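Local structure of Xaa-Pro dipeptidase (Pyrococcus horikoshii, 1WY2) at residues I88-I93 with I111-K116; M124-S129 with E309-T314; G175-A180 with G214-H219; G206-I211 with T227-S232; L245-K250 with N270-Y275. The protein probably splits dipeptides that carry a C-terminal proline and a nonpolar N-terminal residue, as a homodimeric metallopeptidase with two metal ions in each subunit. All coordinates share one frame; numbering follows the deposited sequence.

Interaction 1 (I88-I93 with I111-K116); sequences IKSLGI and IKEFKK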
# COMPACT_ATOMS: atom_id res chain seq x y z
N ILE A 88 -3.75 31.22 -6.61
CA ILE A 88 -2.90 30.50 -7.55
C ILE A 88 -3.62 30.28 -8.88
O ILE A 88 -4.73 29.75 -8.91
CB ILE A 88 -2.47 29.13 -6.98
CG1 ILE A 88 -1.69 29.34 -5.68
CG2 ILE A 88 -1.64 28.38 -8.00
CD1 ILE A 88 -1.34 28.06 -4.96
N LYS A 89 -2.98 30.68 -9.97
CA LYS A 89 -3.56 30.51 -11.30
C LYS A 89 -3.20 29.15 -11.89
O LYS A 89 -4.09 28.34 -12.18
CB LYS A 89 -3.05 31.61 -12.24
CG LYS A 89 -3.48 33.02 -11.83
CD LYS A 89 -4.99 33.19 -11.93
CE LYS A 89 -5.48 33.01 -13.35
NZ LYS A 89 -6.95 33.20 -13.47
N SER A 90 -1.91 28.90 -12.06
CA SER A 90 -1.42 27.64 -12.61
C SER A 90 -0.73 26.84 -11.51
O SER A 90 0.29 27.28 -10.98
CB SER A 90 -0.45 27.92 -13.76
OG SER A 90 -0.01 26.72 -14.37
N LEU A 91 -1.27 25.67 -11.19
CA LEU A 91 -0.70 24.82 -10.15
C LEU A 91 -0.04 23.56 -10.71
O LEU A 91 -0.65 22.83 -11.48
CB LEU A 91 -1.80 24.39 -9.16
CG LEU A 91 -1.38 23.52 -7.97
CD1 LEU A 91 -0.58 24.36 -6.97
CD2 LEU A 91 -2.61 22.94 -7.29
N GLY A 92 1.21 23.33 -10.31
CA GLY A 92 1.91 22.14 -10.77
C GLY A 92 1.58 20.99 -9.83
O GLY A 92 1.63 21.16 -8.62
N ILE A 93 1.23 19.83 -10.39
CA ILE A 93 0.86 18.68 -9.56
C ILE A 93 1.47 17.36 -10.03
O ILE A 93 1.93 17.24 -11.17
CB ILE A 93 -0.68 18.49 -9.50
CG1 ILE A 93 -1.24 18.27 -10.91
CG2 ILE A 93 -1.33 19.72 -8.86
CD1 ILE A 93 -2.69 17.81 -10.92
N ILE A 111 -8.42 27.11 -8.45
CA ILE A 111 -7.29 26.89 -9.33
C ILE A 111 -7.78 26.86 -10.77
O ILE A 111 -8.73 26.15 -11.10
CB ILE A 111 -6.57 25.56 -9.02
CG1 ILE A 111 -6.10 25.55 -7.56
CG2 ILE A 111 -5.38 25.37 -9.96
CD1 ILE A 111 -5.16 26.69 -7.20
N LYS A 112 -7.13 27.64 -11.63
CA LYS A 112 -7.51 27.73 -13.03
C LYS A 112 -6.91 26.67 -13.95
O LYS A 112 -7.61 26.08 -14.78
CB LYS A 112 -7.15 29.12 -13.58
CG LYS A 112 -7.98 30.25 -13.01
CD LYS A 112 -9.45 30.10 -13.41
CE LYS A 112 -10.28 31.27 -12.91
NZ LYS A 112 -11.72 31.12 -13.27
N GLU A 113 -5.61 26.43 -13.80
CA GLU A 113 -4.92 25.47 -14.66
C GLU A 113 -4.01 24.54 -13.86
O GLU A 113 -3.47 24.93 -12.83
CB GLU A 113 -4.10 26.25 -15.69
CG GLU A 113 -3.41 25.41 -16.76
CD GLU A 113 -2.59 26.25 -17.73
OE1 GLU A 113 -3.15 27.15 -18.38
OE2 GLU A 113 -1.36 26.02 -17.83
N PHE A 114 -3.87 23.31 -14.35
CA PHE A 114 -2.99 22.34 -13.71
C PHE A 114 -1.96 21.87 -14.72
O PHE A 114 -2.27 21.73 -15.91
CB PHE A 114 -3.78 21.12 -13.21
CG PHE A 114 -4.78 21.43 -12.14
CD1 PHE A 114 -6.07 21.86 -12.48
CD2 PHE A 114 -4.46 21.31 -10.80
CE1 PHE A 114 -7.01 22.15 -11.50
CE2 PHE A 114 -5.38 21.60 -9.80
CZ PHE A 114 -6.67 22.02 -10.15
N LYS A 115 -0.74 21.65 -14.26
CA LYS A 115 0.33 21.17 -15.13
C LYS A 115 1.11 20.09 -14.41
O LYS A 115 1.22 20.10 -13.18
CB LYS A 115 1.28 22.32 -15.52
CG LYS A 115 0.74 23.22 -16.63
CD LYS A 115 1.85 24.08 -17.21
CE LYS A 115 1.39 24.83 -18.45
NZ LYS A 115 2.51 25.57 -19.10
N LYS A 116 1.64 19.14 -15.17
CA LYS A 116 2.41 18.04 -14.59
C LYS A 116 3.81 18.48 -14.19
O LYS A 116 4.46 19.23 -14.92
CB LYS A 116 2.54 16.89 -15.59
CG LYS A 116 1.24 16.27 -16.05
CD LYS A 116 1.51 15.13 -17.03
CE LYS A 116 0.22 14.54 -17.58
NZ LYS A 116 -0.58 15.55 -18.32
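A beta-alpha-beta crossover in the N-terminal creatinase/prolidase domain brings strands 90-93 and 113-116 side by side and parallel, with helix 99-108 making the connection. Within the chain 113-116 is an outermost strand of a six-stranded mixed sheet, and strand 22-25 flanks 90-93 on its other side. Leu91 lies at the centre of the pairing: its N donates to Glu113 O at 2.8 Å, nearly straight at 170°, and its O accepts from Lys115 N. Lys89 O takes Glu113 N in its carbonyl plane and a weak second bond from Lys112 N, while Ile93 N meets Lys115 O almost along the C=O axis. Ser90, Glu113 and Lys115 share one sheet face, where Ser90 OG is buried without a polar partner and Lys115 NZ reaches Asn18 O. The face of Leu91 and Phe114 is apolar and is covered by Ile102 and Leu105 of the helix, with Tyr99 of the second subunit also packing on Phe114. Leu91 lies beside Phe114, pointing the same way, CD2 4.0 Å from Phe114 CE2. Ile93 crosses it obliquely, CD1 lying 3.9 Å from Phe114 CD2, with CG1 in the crowded position between backbone N and carbonyl carbon (chi1 60°). Ile111 CG2 sits over one ring face, displaced toward the rim, and Ile111 CD1 touches Ile88 CB at 3.6 Å.

Interaction 2 (M124-S129 with E309-T314); sequences MRIIKS and EGMVIT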
# COMPACT_ATOMS: atom_id res chain seq x y z
N MET A 124 15.12 14.25 -10.60
CA MET A 124 15.83 14.24 -9.33
C MET A 124 15.96 12.84 -8.75
O MET A 124 17.07 12.37 -8.47
CB MET A 124 15.13 15.13 -8.30
CG MET A 124 15.18 16.62 -8.61
SD MET A 124 14.60 17.60 -7.21
CE MET A 124 12.83 17.26 -7.29
N ARG A 125 14.83 12.15 -8.58
CA ARG A 125 14.84 10.82 -7.98
C ARG A 125 15.50 9.70 -8.78
O ARG A 125 15.99 8.73 -8.20
CB ARG A 125 13.40 10.41 -7.61
CG ARG A 125 12.86 11.11 -6.36
CD ARG A 125 11.41 10.75 -6.09
NE ARG A 125 11.23 9.31 -5.93
CZ ARG A 125 10.05 8.70 -5.99
NH1 ARG A 125 8.94 9.39 -6.20
NH2 ARG A 125 9.98 7.38 -5.87
N ILE A 126 15.53 9.84 -10.10
CA ILE A 126 16.11 8.81 -10.97
C ILE A 126 17.63 8.64 -10.81
O ILE A 126 18.18 7.59 -11.15
CB ILE A 126 15.77 9.09 -12.45
CG1 ILE A 126 15.91 7.80 -13.27
CG2 ILE A 126 16.65 10.20 -12.99
CD1 ILE A 126 15.32 7.89 -14.67
N ILE A 127 18.29 9.66 -10.29
CA ILE A 127 19.73 9.61 -10.05
C ILE A 127 19.94 9.57 -8.54
O ILE A 127 19.62 10.53 -7.84
CB ILE A 127 20.46 10.84 -10.63
CG1 ILE A 127 20.16 10.98 -12.12
CG2 ILE A 127 21.96 10.73 -10.37
CD1 ILE A 127 20.53 9.76 -12.96
N LYS A 128 20.48 8.46 -8.04
CA LYS A 128 20.71 8.32 -6.60
C LYS A 128 22.04 8.91 -6.16
O LYS A 128 23.05 8.82 -6.86
CB LYS A 128 20.66 6.83 -6.20
CG LYS A 128 19.26 6.27 -5.94
CD LYS A 128 18.38 6.30 -7.18
CE LYS A 128 17.00 5.72 -6.90
NZ LYS A 128 16.06 5.91 -8.05
N SER A 129 22.03 9.52 -4.98
CA SER A 129 23.23 10.12 -4.40
C SER A 129 24.01 8.99 -3.73
O SER A 129 23.48 7.90 -3.53
CB SER A 129 22.85 11.16 -3.35
OG SER A 129 22.23 10.56 -2.23
N GLU A 309 24.82 7.11 -15.03
CA GLU A 309 25.49 6.76 -13.78
C GLU A 309 24.62 7.23 -12.61
O GLU A 309 24.14 8.36 -12.60
CB GLU A 309 26.85 7.47 -13.73
CG GLU A 309 27.83 6.93 -12.72
CD GLU A 309 29.09 7.78 -12.65
OE1 GLU A 309 29.48 8.37 -13.68
OE2 GLU A 309 29.70 7.84 -11.56
N GLY A 310 24.40 6.35 -11.64
CA GLY A 310 23.59 6.71 -10.50
C GLY A 310 22.20 6.12 -10.52
O GLY A 310 21.49 6.16 -9.51
N MET A 311 21.78 5.58 -11.66
CA MET A 311 20.46 4.98 -11.74
C MET A 311 20.50 3.60 -11.08
O MET A 311 21.51 2.90 -11.14
CB MET A 311 20.00 4.85 -13.19
CG MET A 311 19.65 6.19 -13.83
SD MET A 311 18.94 5.98 -15.46
CE MET A 311 18.73 7.68 -15.96
N VAL A 312 19.39 3.23 -10.44
CA VAL A 312 19.29 1.94 -9.79
C VAL A 312 18.09 1.24 -10.41
O VAL A 312 16.97 1.74 -10.34
CB VAL A 312 19.07 2.09 -8.27
CG1 VAL A 312 18.86 0.72 -7.64
CG2 VAL A 312 20.28 2.78 -7.64
N ILE A 313 18.34 0.10 -11.04
CA ILE A 313 17.29 -0.65 -11.72
C ILE A 313 17.41 -2.14 -11.46
O ILE A 313 18.45 -2.62 -11.01
CB ILE A 313 17.35 -0.45 -13.25
CG1 ILE A 313 18.73 -0.89 -13.78
CG2 ILE A 313 17.07 1.00 -13.60
CD1 ILE A 313 18.84 -0.91 -15.30
N THR A 314 16.34 -2.87 -11.74
CA THR A 314 16.39 -4.31 -11.59
C THR A 314 16.54 -4.91 -12.98
O THR A 314 16.18 -4.28 -13.98
CB THR A 314 15.10 -4.89 -10.96
OG1 THR A 314 13.99 -4.59 -11.82
CG2 THR A 314 14.86 -4.30 -9.58
O HOH W 1 17.04 5.12 -10.75
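The nearest CA atoms are those of Ile127 and Gly310, 4.8 Å apart, and one direct hydrogen bond joins the backbones, Lys128 N to Gly310 O at 2.9 Å, nearly straight but with the donor above the carbonyl plane. Gly310 has a positive phi of 105°, and a CB there would clash with Ile127 CG2. Met311, extended beyond CG, runs alongside Ile126, its CE 3.7 Å from Ile126 CD1, while Ile127 CD1 comes obliquely against Met311 CG. Lys128 bends at chi2 (63°), so that its chain crosses that of Val312 at about a right angle, CG and CD against CG2, and NZ swings back to Arg125 O at 2.8 Å. A water accepts from Lys128 NZ and Val312 N and donates to Ile126 O. Lys128 NZ also forms a salt bridge with Glu295, which Arg125 shares. An alanine in place of Lys128 removes the amine and its bonds, and would probably loosen the junction and leave the Glu295 charge less well balanced. The contact joins the loop after helix 118-125, in the N-terminal domain, to Gly310-Met311 and the start of M24 strand 312-321; held by carbonyl, water and Glu295, the buried amine probably stays charged here.

Interaction 3 (G175-A180 with G214-H219); sequences GAEKPA and GALYQH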
# COMPACT_ATOMS: atom_id res chain seq x y z
N GLY A 175 16.50 -5.14 10.82
CA GLY A 175 16.42 -3.71 10.59
C GLY A 175 15.40 -3.18 9.61
O GLY A 175 15.13 -1.97 9.58
N ALA A 176 14.82 -4.05 8.79
CA ALA A 176 13.83 -3.60 7.82
C ALA A 176 12.54 -3.12 8.49
O ALA A 176 12.11 -3.68 9.50
CB ALA A 176 13.52 -4.72 6.83
N GLU A 177 11.94 -2.07 7.94
CA GLU A 177 10.69 -1.55 8.46
C GLU A 177 9.62 -2.62 8.24
O GLU A 177 8.77 -2.87 9.10
CB GLU A 177 10.27 -0.28 7.71
CG GLU A 177 11.25 0.87 7.80
CD GLU A 177 10.87 2.00 6.86
OE1 GLU A 177 9.67 2.33 6.79
OE2 GLU A 177 11.77 2.57 6.21
N LYS A 178 9.68 -3.23 7.06
CA LYS A 178 8.75 -4.27 6.66
C LYS A 178 9.15 -4.72 5.26
O LYS A 178 10.11 -4.20 4.68
CB LYS A 178 7.32 -3.71 6.63
CG LYS A 178 7.16 -2.47 5.76
CD LYS A 178 5.75 -1.92 5.87
CE LYS A 178 5.59 -0.65 5.05
NZ LYS A 178 4.21 -0.09 5.17
N PRO A 179 8.44 -5.72 4.69
CA PRO A 179 8.80 -6.18 3.35
C PRO A 179 8.52 -5.06 2.34
O PRO A 179 7.59 -4.28 2.54
CB PRO A 179 7.89 -7.39 3.13
CG PRO A 179 7.62 -7.88 4.53
CD PRO A 179 7.41 -6.59 5.29
N ALA A 180 9.30 -4.99 1.27
CA ALA A 180 9.11 -3.96 0.26
C ALA A 180 7.82 -4.19 -0.53
O ALA A 180 7.26 -3.27 -1.12
CB ALA A 180 10.31 -3.93 -0.69
N GLY A 214 11.77 -8.42 -1.01
CA GLY A 214 12.54 -7.20 -0.88
C GLY A 214 12.32 -6.58 0.48
O GLY A 214 11.33 -6.88 1.15
N ALA A 215 13.23 -5.71 0.90
CA ALA A 215 13.09 -5.07 2.19
C ALA A 215 12.99 -3.56 2.04
O ALA A 215 13.65 -2.96 1.19
CB ALA A 215 14.29 -5.42 3.07
N LEU A 216 12.15 -2.95 2.87
CA LEU A 216 12.01 -1.50 2.91
C LEU A 216 12.89 -1.20 4.12
O LEU A 216 12.61 -1.66 5.22
CB LEU A 216 10.56 -1.10 3.20
CG LEU A 216 10.34 0.40 3.49
CD1 LEU A 216 10.82 1.23 2.30
CD2 LEU A 216 8.87 0.66 3.77
N TYR A 217 13.97 -0.46 3.89
CA TYR A 217 14.92 -0.14 4.95
C TYR A 217 15.23 1.34 4.94
O TYR A 217 15.72 1.88 3.95
CB TYR A 217 16.21 -0.94 4.72
CG TYR A 217 17.33 -0.65 5.69
CD1 TYR A 217 17.31 -1.16 6.99
CD2 TYR A 217 18.43 0.11 5.30
CE1 TYR A 217 18.36 -0.93 7.87
CE2 TYR A 217 19.49 0.35 6.17
CZ TYR A 217 19.45 -0.17 7.46
OH TYR A 217 20.50 0.06 8.32
N GLN A 218 14.95 2.00 6.06
CA GLN A 218 15.21 3.42 6.19
C GLN A 218 14.72 4.19 4.96
O GLN A 218 15.44 5.01 4.38
CB GLN A 218 16.70 3.65 6.46
CG GLN A 218 17.08 3.27 7.90
CD GLN A 218 18.58 3.24 8.16
OE1 GLN A 218 19.33 4.08 7.68
NE2 GLN A 218 19.01 2.27 8.96
N HIS A 219 13.47 3.90 4.58
CA HIS A 219 12.77 4.54 3.47
C HIS A 219 13.09 4.08 2.05
O HIS A 219 12.36 4.42 1.12
CB HIS A 219 12.95 6.06 3.57
CG HIS A 219 12.35 6.65 4.81
ND1 HIS A 219 10.99 6.77 4.99
CD2 HIS A 219 12.93 7.12 5.94
CE1 HIS A 219 10.75 7.29 6.18
NE2 HIS A 219 11.91 7.52 6.78
O HOH W 2 14.33 0.51 8.43
O HOH W 3 9.13 4.53 4.56
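Packing is tight around Ala180 and Gly214, where Ala180 CB presses on the peptide at 3.5 Å from Gly214 C. Ala180 N donates to Gly214 O at 2.8 Å, straight at the hydrogen, yet 60° out of the carbonyl plane. Ala176 CB meets Ala215 CB on a side covered by Met171 of helix 160-173. Leu216 carries the largest share: its CG is anti to the backbone N (chi1 171°), which puts CD2 beside Glu177 OE1 and, at 3.8 Å, Lys178 CE. Both its backbone N and O bond to the 175-180 segment, Leu216 O taking Glu177 N and Leu216 N giving to Lys178 O, each nearly along a C=O axis. This is an irregular antiparallel pairing at the edge of the curled sheet of the M24 domain; strand 208-217 also contains the metal ligand Asp212. Toward the more exposed 217-219 end the contact is looser and passes through Glu177 and bound waters. Glu177, extended beyond CG, accepts His219 N with OE2 at 2.7 Å, OE2 lying over one imidazole face, while a water donates to OE1 and accepts a weak bond from His219 ND1. An alanine at Glu177 removes the His219 N bond and that water bridge, and would probably leave the 217-219 turn less firmly held. A second water links Gly175 O to Gln218 N, and Lys178 NZ forms a salt bridge with Asp182 of the second subunit.

Interaction 4 (G206-I211 with T227-S232); sequences GDLVVI and TIVVGS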
# COMPACT_ATOMS: atom_id res chain seq x y z
N GLY A 206 10.80 -31.79 -6.38
CA GLY A 206 10.78 -31.68 -7.83
C GLY A 206 10.19 -30.35 -8.27
O GLY A 206 10.14 -30.04 -9.45
N ASP A 207 9.74 -29.57 -7.29
CA ASP A 207 9.14 -28.26 -7.56
C ASP A 207 10.14 -27.16 -7.88
O ASP A 207 11.19 -27.06 -7.25
CB ASP A 207 8.36 -27.77 -6.33
CG ASP A 207 6.92 -28.21 -6.31
OD1 ASP A 207 6.50 -28.99 -7.20
OD2 ASP A 207 6.19 -27.76 -5.39
N LEU A 208 9.81 -26.34 -8.88
CA LEU A 208 10.63 -25.17 -9.18
C LEU A 208 10.02 -24.21 -8.16
O LEU A 208 8.81 -24.23 -7.94
CB LEU A 208 10.34 -24.63 -10.58
CG LEU A 208 11.24 -25.07 -11.74
CD1 LEU A 208 10.60 -24.70 -13.06
CD2 LEU A 208 12.61 -24.42 -11.60
N VAL A 209 10.84 -23.38 -7.53
CA VAL A 209 10.32 -22.43 -6.55
C VAL A 209 10.92 -21.06 -6.82
O VAL A 209 12.14 -20.88 -6.76
CB VAL A 209 10.65 -22.83 -5.10
CG1 VAL A 209 9.92 -21.90 -4.12
CG2 VAL A 209 10.25 -24.29 -4.85
N VAL A 210 10.06 -20.10 -7.15
CA VAL A 210 10.50 -18.74 -7.41
C VAL A 210 10.37 -17.96 -6.10
O VAL A 210 9.31 -17.99 -5.47
CB VAL A 210 9.64 -18.07 -8.51
CG1 VAL A 210 10.08 -16.61 -8.72
CG2 VAL A 210 9.76 -18.84 -9.81
N ILE A 211 11.45 -17.30 -5.70
CA ILE A 211 11.49 -16.52 -4.47
C ILE A 211 11.77 -15.06 -4.84
O ILE A 211 12.89 -14.72 -5.21
CB ILE A 211 12.62 -17.03 -3.55
CG1 ILE A 211 12.46 -18.53 -3.31
CG2 ILE A 211 12.60 -16.27 -2.22
CD1 ILE A 211 13.71 -19.21 -2.78
N THR A 227 15.52 -18.51 -8.20
CA THR A 227 14.69 -19.68 -8.43
C THR A 227 15.52 -20.90 -8.11
O THR A 227 16.70 -20.97 -8.47
CB THR A 227 14.22 -19.76 -9.90
OG1 THR A 227 13.39 -18.63 -10.20
CG2 THR A 227 13.42 -21.04 -10.14
N ILE A 228 14.92 -21.85 -7.41
CA ILE A 228 15.60 -23.09 -7.04
C ILE A 228 14.69 -24.26 -7.39
O ILE A 228 13.57 -24.07 -7.86
CB ILE A 228 15.91 -23.16 -5.52
CG1 ILE A 228 14.61 -23.13 -4.71
CG2 ILE A 228 16.80 -21.99 -5.11
CD1 ILE A 228 14.81 -23.31 -3.22
N VAL A 229 15.19 -25.47 -7.19
CA VAL A 229 14.41 -26.67 -7.43
C VAL A 229 14.58 -27.53 -6.19
O VAL A 229 15.69 -27.67 -5.67
CB VAL A 229 14.90 -27.48 -8.65
CG1 VAL A 229 14.14 -28.80 -8.73
CG2 VAL A 229 14.69 -26.69 -9.93
N VAL A 230 13.48 -28.08 -5.69
CA VAL A 230 13.53 -28.93 -4.52
C VAL A 230 13.88 -30.32 -5.02
O VAL A 230 13.05 -31.01 -5.62
CB VAL A 230 12.17 -28.97 -3.79
CG1 VAL A 230 12.26 -29.86 -2.56
CG2 VAL A 230 11.76 -27.55 -3.39
N GLY A 231 15.12 -30.73 -4.78
CA GLY A 231 15.58 -32.03 -5.24
C GLY A 231 16.34 -31.85 -6.53
O GLY A 231 17.00 -30.82 -6.73
N SER A 232 16.26 -32.83 -7.42
CA SER A 232 16.95 -32.76 -8.70
C SER A 232 16.01 -32.25 -9.78
O SER A 232 14.87 -32.68 -9.88
CB SER A 232 17.48 -34.14 -9.08
OG SER A 232 18.35 -34.64 -8.09
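Apart from the peptide planes, the carboxylate of Asp207 is the one flat side-chain group here, and it turns away from the pairing: its OD2 meets Lys201 NZ and Glu204 N, while Asp207 O accepts Val230 N in the carbonyl plane. The two segments are the open end of the beta hairpin 208-217/220-229 in the M24 domain, whose strands run antiparallel at 154°. Val209 and Ile228 form the hydrogen-bonded pair, Val209 N to Ile228 O at 2.8 Å and Ile228 N to Val209 O at 3.0 Å, the first donor above the carbonyl plane and the second in it. Leu208 with Val229 and Val210 with Thr227 are the non-hydrogen-bonded pairs that flank it, and these four side chains share one sheet face. There the Leu208 chain crosses that of Val229 obliquely, CD2 3.5 Å from Val229 CG2, and CD2 also touches Thr227 CG2. Thr227 OG1, beside the backbone N (chi1 -63°), packs against Val210 CG2 but spends its hydrogen bond on Arg328 O of strand 325-336. On the face of Val209 and Ile228, Val209 CB meets Ile228 CG1 at 4.0 Å, and Val209 CG2 reaches Val230 CG2; Ile185 of strand 184-187 packs on Val209. Strand 208-217 runs on from Val210 to the metal ligand Asp212. At the far end Gly206, with positive phi, gives its N to Val230 O at a very short 2.5 Å.

Interaction 5 (L245-K250 with N270-Y275); sequences LEAQKK and NIIAEY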
# COMPACT_ATOMS: atom_id res chain seq x y z
N LEU A 245 19.03 -17.62 -16.96
CA LEU A 245 20.32 -17.27 -16.36
C LEU A 245 21.22 -16.58 -17.39
O LEU A 245 21.88 -15.59 -17.10
CB LEU A 245 21.03 -18.53 -15.84
CG LEU A 245 22.40 -18.31 -15.20
CD1 LEU A 245 22.26 -17.47 -13.94
CD2 LEU A 245 23.02 -19.66 -14.88
N GLU A 246 21.24 -17.12 -18.61
CA GLU A 246 22.06 -16.56 -19.67
C GLU A 246 21.60 -15.14 -20.01
O GLU A 246 22.42 -14.23 -20.15
CB GLU A 246 21.97 -17.43 -20.92
CG GLU A 246 22.84 -16.96 -22.07
CD GLU A 246 22.53 -17.68 -23.36
OE1 GLU A 246 22.02 -18.83 -23.30
OE2 GLU A 246 22.80 -17.12 -24.45
N ALA A 247 20.29 -14.97 -20.15
CA ALA A 247 19.72 -13.67 -20.48
C ALA A 247 19.97 -12.65 -19.37
O ALA A 247 20.30 -11.50 -19.65
CB ALA A 247 18.22 -13.81 -20.73
N GLN A 248 19.81 -13.07 -18.12
CA GLN A 248 20.01 -12.15 -17.00
C GLN A 248 21.47 -11.72 -16.92
O GLN A 248 21.77 -10.54 -16.77
CB GLN A 248 19.58 -12.83 -15.69
CG GLN A 248 19.25 -11.87 -14.53
CD GLN A 248 20.44 -11.54 -13.66
OE1 GLN A 248 21.51 -12.11 -13.81
NE2 GLN A 248 20.25 -10.61 -12.72
N LYS A 249 22.38 -12.68 -17.04
CA LYS A 249 23.81 -12.37 -16.99
C LYS A 249 24.22 -11.42 -18.10
O LYS A 249 24.96 -10.46 -17.86
CB LYS A 249 24.64 -13.65 -17.08
CG LYS A 249 24.66 -14.47 -15.80
CD LYS A 249 25.51 -15.72 -15.97
CE LYS A 249 26.94 -15.37 -16.36
NZ LYS A 249 27.75 -16.59 -16.65
N LYS A 250 23.74 -11.68 -19.31
CA LYS A 250 24.08 -10.84 -20.46
C LYS A 250 23.54 -9.42 -20.27
O LYS A 250 24.24 -8.45 -20.56
CB LYS A 250 23.50 -11.45 -21.74
CG LYS A 250 23.91 -10.72 -23.02
CD LYS A 250 25.42 -10.80 -23.23
CE LYS A 250 25.82 -10.14 -24.54
NZ LYS A 250 27.29 -10.23 -24.77
N ASN A 270 15.81 -10.64 -26.75
CA ASN A 270 16.25 -11.29 -27.98
C ASN A 270 16.85 -12.67 -27.71
O ASN A 270 16.67 -13.60 -28.51
CB ASN A 270 17.27 -10.42 -28.73
CG ASN A 270 16.65 -9.18 -29.34
OD1 ASN A 270 15.45 -9.14 -29.61
ND2 ASN A 270 17.46 -8.15 -29.56
N ILE A 271 17.54 -12.81 -26.59
CA ILE A 271 18.14 -14.09 -26.21
C ILE A 271 17.04 -15.12 -25.96
O ILE A 271 17.09 -16.23 -26.49
CB ILE A 271 19.00 -13.94 -24.93
CG1 ILE A 271 20.31 -13.23 -25.27
CG2 ILE A 271 19.27 -15.31 -24.31
CD1 ILE A 271 21.16 -12.88 -24.06
N ILE A 272 16.05 -14.74 -25.17
CA ILE A 272 14.94 -15.64 -24.87
C ILE A 272 14.10 -15.93 -26.11
O ILE A 272 13.63 -17.05 -26.30
CB ILE A 272 14.04 -15.05 -23.75
CG1 ILE A 272 14.84 -14.99 -22.44
CG2 ILE A 272 12.79 -15.90 -23.56
CD1 ILE A 272 14.11 -14.36 -21.28
N ALA A 273 13.93 -14.94 -26.98
CA ALA A 273 13.15 -15.12 -28.20
C ALA A 273 13.86 -16.07 -29.17
O ALA A 273 13.20 -16.85 -29.86
CB ALA A 273 12.90 -13.77 -28.87
N GLU A 274 15.18 -16.00 -29.21
CA GLU A 274 15.96 -16.87 -30.10
C GLU A 274 15.76 -18.34 -29.75
O GLU A 274 15.83 -19.21 -30.62
CB GLU A 274 17.45 -16.53 -30.02
CG GLU A 274 17.83 -15.25 -30.75
CD GLU A 274 19.34 -15.04 -30.79
OE1 GLU A 274 19.95 -14.87 -29.71
OE2 GLU A 274 19.91 -15.04 -31.90
N TYR A 275 15.52 -18.62 -28.47
CA TYR A 275 15.30 -19.99 -28.04
C TYR A 275 13.85 -20.40 -28.27
O TYR A 275 13.47 -21.54 -28.03
CB TYR A 275 15.65 -20.17 -26.55
CG TYR A 275 17.13 -20.21 -26.26
CD1 TYR A 275 17.81 -19.08 -25.79
CD2 TYR A 275 17.86 -21.39 -26.44
CE1 TYR A 275 19.18 -19.12 -25.52
CE2 TYR A 275 19.23 -21.44 -26.17
CZ TYR A 275 19.88 -20.30 -25.71
OH TYR A 275 21.23 -20.35 -25.43
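Ile271 fills the middle of the contact, CD1 against Lys250 and CG2 against the Ala247 methyl. Its CD1 ends 3.6 Å from both CB and CG of Lys250, the two chains crossing at about a right angle, and its CG2, anti to the backbone N, lies 4.0 Å from Ala247 CB. Ile272 CG1 touches the same Ala247 methyl, so a small residue on one helix sits against two isoleucines of the other. Beside them Tyr275 OH donates at 2.7 Å to Glu246 OE1, which accepts with its syn lone pair; carboxylate and ring stand 87° apart. Ile271 CG2 lies in the plane of the Tyr275 ring, at its edge. Helices 235-254 and 261-274 of the M24 domain pack here as an antiparallel pair, their local axes 9.4 Å apart at 158°. Glu246 reaches across because its chain is extended, with CG anti to the backbone N (chi1 -177°), and its carboxylate also borders Ile271 CG2. Further out, Ile272 is backed by Pro317 and Ile319 of strand 312-321 and by Ile243. Gln248, turned away from the second helix, bonds through NE2 to Asp331 of strand 325-336 and through OE1 to Arg348.

Along the chain interaction 1 comes first, in the N-terminal domain, and strand 113-116 leads into helix 118-125, where interaction 2 opens. Interactions 3, 4 and 5 are nested in the long loop that interaction 2 closes. Interactions 3 and 4 share strand 208-217, with centres 26 Å apart, and their segments alternate; strand 220-229 then precedes helix 235-254 of interaction 5, about 20 Å from interaction 4 between centres. Interactions 1 and 4 lie about 53 Å apart, on opposite sides of the chain's centre. Interaction 2 is one place where the domains meet; His219 of interaction 3 also stacks on Tyr32 of the N-terminal domain. Interactions 1 and 3 both touch the second subunit.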